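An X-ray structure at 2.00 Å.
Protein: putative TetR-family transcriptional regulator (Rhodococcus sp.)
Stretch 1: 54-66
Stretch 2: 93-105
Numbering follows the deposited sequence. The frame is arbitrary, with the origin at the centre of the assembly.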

# COMPACT_ATOMS: atom_id res chain seq x y z
N ALA A 54 19.58 0.63 1.70
CA ALA A 54 18.73 1.54 0.91
C ALA A 54 17.37 1.78 1.58
O ALA A 54 16.87 2.89 1.62
CB ALA A 54 18.49 1.02 -0.52
N LEU A 55 16.76 0.73 2.11
CA LEU A 55 15.57 0.92 2.93
C LEU A 55 15.83 1.99 4.00
O LEU A 55 15.06 2.93 4.14
CB LEU A 55 15.15 -0.41 3.53
CG LEU A 55 14.26 -1.30 2.68
CD1 LEU A 55 14.41 -2.78 3.11
CD2 LEU A 55 12.78 -0.83 2.79
N ASN A 56 16.93 1.87 4.75
CA ASN A 56 17.18 2.81 5.84
C ASN A 56 17.49 4.24 5.35
O ASN A 56 17.06 5.23 5.97
CB ASN A 56 18.30 2.30 6.74
CG ASN A 56 17.82 1.25 7.72
OD1 ASN A 56 16.64 1.28 8.20
ND2 ASN A 56 18.68 0.29 8.00
N TYR A 57 18.24 4.34 4.26
CA TYR A 57 18.53 5.62 3.59
C TYR A 57 17.22 6.38 3.23
O TYR A 57 17.07 7.55 3.56
CB TYR A 57 19.35 5.33 2.34
CG TYR A 57 19.79 6.59 1.60
CD1 TYR A 57 20.85 7.34 2.07
CD2 TYR A 57 19.08 7.05 0.48
CE1 TYR A 57 21.24 8.51 1.43
CE2 TYR A 57 19.47 8.23 -0.17
CZ TYR A 57 20.56 8.93 0.31
OH TYR A 57 20.99 10.09 -0.32
N ILE A 58 16.29 5.69 2.57
CA ILE A 58 14.98 6.23 2.15
C ILE A 58 14.20 6.69 3.40
O ILE A 58 13.60 7.81 3.42
CB ILE A 58 14.21 5.14 1.34
CG1 ILE A 58 14.94 4.91 -0.02
CG2 ILE A 58 12.77 5.51 1.11
CD1 ILE A 58 14.59 3.55 -0.65
N ASN A 59 14.24 5.86 4.43
CA ASN A 59 13.56 6.22 5.71
C ASN A 59 14.20 7.45 6.38
O ASN A 59 13.48 8.35 6.84
CB ASN A 59 13.55 5.06 6.70
CG ASN A 59 12.66 5.35 7.95
OD1 ASN A 59 11.53 5.79 7.81
ND2 ASN A 59 13.22 5.18 9.13
N ASP A 60 15.53 7.50 6.42
CA ASP A 60 16.25 8.69 6.86
C ASP A 60 15.91 9.93 6.05
O ASP A 60 15.72 10.98 6.62
CB ASP A 60 17.77 8.47 6.83
CG ASP A 60 18.24 7.51 7.91
OD1 ASP A 60 17.45 7.18 8.84
OD2 ASP A 60 19.38 7.06 7.85
N ARG A 61 15.85 9.79 4.73
CA ARG A 61 15.43 10.89 3.87
C ARG A 61 13.98 11.36 4.16
O ARG A 61 13.71 12.59 4.21
CB ARG A 61 15.57 10.48 2.39
CG ARG A 61 15.88 11.63 1.45
CD ARG A 61 16.60 11.18 0.16
NE ARG A 61 15.77 10.25 -0.61
CZ ARG A 61 16.04 9.88 -1.85
NH1 ARG A 61 17.17 10.36 -2.42
NH2 ARG A 61 15.22 9.04 -2.49
N ALA A 62 13.06 10.40 4.32
CA ALA A 62 11.63 10.68 4.61
C ALA A 62 11.51 11.36 5.96
O ALA A 62 10.78 12.33 6.11
CB ALA A 62 10.84 9.38 4.63
N ARG A 63 12.23 10.85 6.95
CA ARG A 63 12.31 11.50 8.26
C ARG A 63 12.65 12.98 8.24
O ARG A 63 12.02 13.75 8.96
CB ARG A 63 13.23 10.75 9.21
CG ARG A 63 12.92 11.08 10.68
CD ARG A 63 13.59 10.15 11.65
NE ARG A 63 15.02 10.03 11.38
CZ ARG A 63 15.60 9.00 10.77
NH1 ARG A 63 14.88 7.93 10.39
NH2 ARG A 63 16.92 9.03 10.57
N ALA A 64 13.63 13.38 7.42
CA ALA A 64 13.92 14.80 7.21
C ALA A 64 12.68 15.60 6.74
O ALA A 64 12.49 16.75 7.16
CB ALA A 64 15.06 14.98 6.22
N TYR A 65 11.87 15.03 5.84
CA TYR A 65 10.65 15.72 5.39
C TYR A 65 9.56 15.62 6.47
O TYR A 65 8.71 16.52 6.56
CB TYR A 65 10.16 15.20 4.03
CG TYR A 65 11.09 15.57 2.86
CD1 TYR A 65 12.08 14.69 2.42
CD2 TYR A 65 10.96 16.79 2.20
CE1 TYR A 65 12.93 15.02 1.35
CE2 TYR A 65 11.80 17.14 1.12
CZ TYR A 65 12.79 16.25 0.71
OH TYR A 65 13.64 16.61 -0.34
N ARG A 66 9.59 14.56 7.29
CA ARG A 66 8.61 14.40 8.37
C ARG A 66 8.76 15.43 9.51
O ARG A 66 7.80 15.73 10.26
CB ARG A 66 8.68 12.99 8.95
CG ARG A 66 8.11 12.00 8.01
CD ARG A 66 7.82 10.68 8.68
NE ARG A 66 8.98 9.93 9.14
CZ ARG A 66 9.53 8.90 8.47
NH1 ARG A 66 9.04 8.51 7.30
NH2 ARG A 66 10.54 8.24 9.00
N GLU A 93 12.31 14.51 -4.49
CA GLU A 93 12.81 13.53 -3.54
C GLU A 93 11.72 12.74 -2.83
O GLU A 93 11.88 11.55 -2.59
CB GLU A 93 13.69 14.15 -2.46
CG GLU A 93 15.12 14.51 -2.93
CD GLU A 93 16.06 14.57 -1.74
OE1 GLU A 93 17.26 14.46 -1.97
OE2 GLU A 93 15.59 14.70 -0.57
N VAL A 94 10.64 13.43 -2.45
CA VAL A 94 9.52 12.77 -1.78
C VAL A 94 8.84 11.80 -2.71
O VAL A 94 8.46 10.71 -2.29
CB VAL A 94 8.52 13.82 -1.16
CG1 VAL A 94 7.29 13.16 -0.55
CG2 VAL A 94 9.24 14.66 -0.06
N VAL A 95 8.71 12.17 -4.00
CA VAL A 95 8.06 11.29 -4.97
C VAL A 95 8.95 10.06 -5.13
O VAL A 95 8.48 8.90 -5.15
CB VAL A 95 7.86 12.00 -6.35
CG1 VAL A 95 7.53 11.01 -7.46
CG2 VAL A 95 6.74 13.05 -6.24
N GLU A 96 10.24 10.31 -5.34
CA GLU A 96 11.16 9.19 -5.50
C GLU A 96 11.17 8.27 -4.28
O GLU A 96 11.15 7.06 -4.44
CB GLU A 96 12.56 9.69 -5.81
CG GLU A 96 13.45 8.51 -6.18
CD GLU A 96 14.86 8.91 -6.28
OE1 GLU A 96 15.49 9.08 -5.22
OE2 GLU A 96 15.33 9.10 -7.41
N ASN A 97 11.25 8.82 -3.08
CA ASN A 97 11.25 7.98 -1.87
C ASN A 97 10.02 7.09 -1.87
O ASN A 97 10.07 5.93 -1.51
CB ASN A 97 11.01 8.82 -0.58
CG ASN A 97 12.28 9.36 0.01
OD1 ASN A 97 13.40 8.95 -0.39
ND2 ASN A 97 12.14 10.30 1.00
N SER A 98 8.90 7.72 -2.23
CA SER A 98 7.60 7.06 -2.25
C SER A 98 7.51 5.93 -3.28
O SER A 98 7.04 4.82 -2.95
CB SER A 98 6.52 8.14 -2.40
OG SER A 98 5.28 7.51 -2.32
N LEU A 99 8.00 6.17 -4.52
CA LEU A 99 8.10 5.15 -5.52
C LEU A 99 8.96 3.97 -5.08
O LEU A 99 8.55 2.82 -5.30
CB LEU A 99 8.67 5.69 -6.86
CG LEU A 99 7.79 6.65 -7.62
CD1 LEU A 99 8.67 7.51 -8.59
CD2 LEU A 99 6.66 5.81 -8.35
N ALA A 100 10.14 4.25 -4.51
CA ALA A 100 11.08 3.20 -4.07
C ALA A 100 10.47 2.39 -2.94
O ALA A 100 10.49 1.17 -2.99
CB ALA A 100 12.40 3.81 -3.62
N TRP A 101 9.80 3.06 -1.99
CA TRP A 101 9.16 2.35 -0.89
C TRP A 101 8.02 1.48 -1.43
O TRP A 101 7.89 0.33 -1.03
CB TRP A 101 8.62 3.36 0.14
CG TRP A 101 8.17 2.75 1.36
CD1 TRP A 101 6.88 2.34 1.67
CD2 TRP A 101 8.97 2.46 2.51
NE1 TRP A 101 6.87 1.80 2.94
CE2 TRP A 101 8.13 1.86 3.47
CE3 TRP A 101 10.33 2.61 2.81
CZ2 TRP A 101 8.60 1.45 4.74
CZ3 TRP A 101 10.80 2.20 4.05
CH2 TRP A 101 9.92 1.63 5.00
N ASN A 102 7.18 2.04 -2.28
CA ASN A 102 6.12 1.31 -2.96
C ASN A 102 6.62 0.01 -3.62
O ASN A 102 6.01 -1.06 -3.45
CB ASN A 102 5.50 2.23 -4.03
CG ASN A 102 4.08 1.84 -4.40
OD1 ASN A 102 3.83 1.34 -5.48
ND2 ASN A 102 3.15 2.07 -3.49
N GLU A 103 7.75 0.11 -4.34
CA GLU A 103 8.41 -1.06 -4.97
C GLU A 103 8.89 -2.09 -3.95
O GLU A 103 8.65 -3.28 -4.09
CB GLU A 103 9.62 -0.62 -5.83
CG GLU A 103 9.21 0.05 -7.14
CD GLU A 103 8.67 -0.95 -8.17
OE1 GLU A 103 8.89 -2.19 -8.04
OE2 GLU A 103 8.04 -0.47 -9.15
N LEU A 104 9.59 -1.62 -2.95
CA LEU A 104 10.07 -2.54 -1.90
C LEU A 104 8.96 -3.22 -1.14
O LEU A 104 9.04 -4.44 -0.83
CB LEU A 104 10.93 -1.75 -0.92
CG LEU A 104 12.26 -1.29 -1.56
CD1 LEU A 104 12.79 -0.05 -0.84
CD2 LEU A 104 13.34 -2.40 -1.61
N ARG A 105 7.93 -2.44 -0.80
CA ARG A 105 6.74 -3.04 -0.09
C ARG A 105 6.07 -4.15 -0.96
O ARG A 105 5.76 -5.25 -0.47
CB ARG A 105 5.76 -1.93 0.33
CG ARG A 105 4.40 -2.45 0.73
CD ARG A 105 4.42 -3.13 2.10
NE ARG A 105 4.85 -2.23 3.17
CZ ARG A 105 5.39 -2.62 4.32
NH1 ARG A 105 5.56 -3.92 4.60
NH2 ARG A 105 5.75 -1.71 5.20
O HOH W 1 18.10 9.40 -5.01
O HOH W 2 12.77 17.12 -3.05

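Residues 54-66 and 93-105 are both helical and pack in a roughly antiparallel manner, their N-to-C directions 142° apart and their axes approaching to 10.0 Å. Together they bury 694 Å². The backbones come nearest at I58 and N97, whose CA atoms lie 5.8 Å apart. The contact divides along its length: apolar packing occupies the end around L55 and L104, while polar and charged groups take over towards Y65 and E93.

The apolar part is centred on I58, a knob that sits among N97, A100, W101 and L104. Its CA-to-CB bond points toward the partner helix, and its m,t rotamer carries I58 CD1 to 3.7 Å from A100 CB and 4.0 Å from L104 CD1, with I58 CG2 4.2 Å from W101 CE3. A100 CB also points toward the opposing helix, and because the side chain ends there, I58 CD1 packs directly against it. One turn earlier, L55 leaves its backbone sideways, but its end comes nearer, placing L55 CD2 3.7 Å from L104 CD1 and 3.8 Å from W101 CZ3.

Hydrogen bonding is organised around R61, whose long side chain presents the edge of its guanidinium group to two acceptors. R61 NE and R61 NH2 both donate to N97 OD1, at 2.7 and 2.8 Å respectively, so that one amide oxygen receives two N-H groups. R61 NH2 also donates to E96 OE1 at 2.7 Å in a salt bridge, and a water links R61 NH1 to the same E96 OE1. The neutral asparagine thus supplies an acceptor at a buried site, while the glutamate supplies the opposing charge. On its other arm, N97 ND2 lies 3.4 Å from A62 N, but both are donors and no hydrogen bond forms; A62 N is instead satisfied within its helix by I58 O at 2.8 Å.

E93 contributes charge without a salt bridge to R61: E93 OE1 is 4.1 Å from R61 NH1 and well out of the guanidinium plane, so no N-H points at it. The other carboxylate oxygen, E93 OE2, accepts a 2.7 Å hydrogen bond from Y65 OH. A second water donates to Y65 OH and accepts from E93 N, bridging the two helices again.

Y65 also joins the polar and apolar modes of contact. V94 CG2 lies over one face of the Y65 ring, 3.5 Å from the centroid and 10° off the normal, in a CH-pi contact, while the hydroxyl reaches the carboxylate at the ring edge.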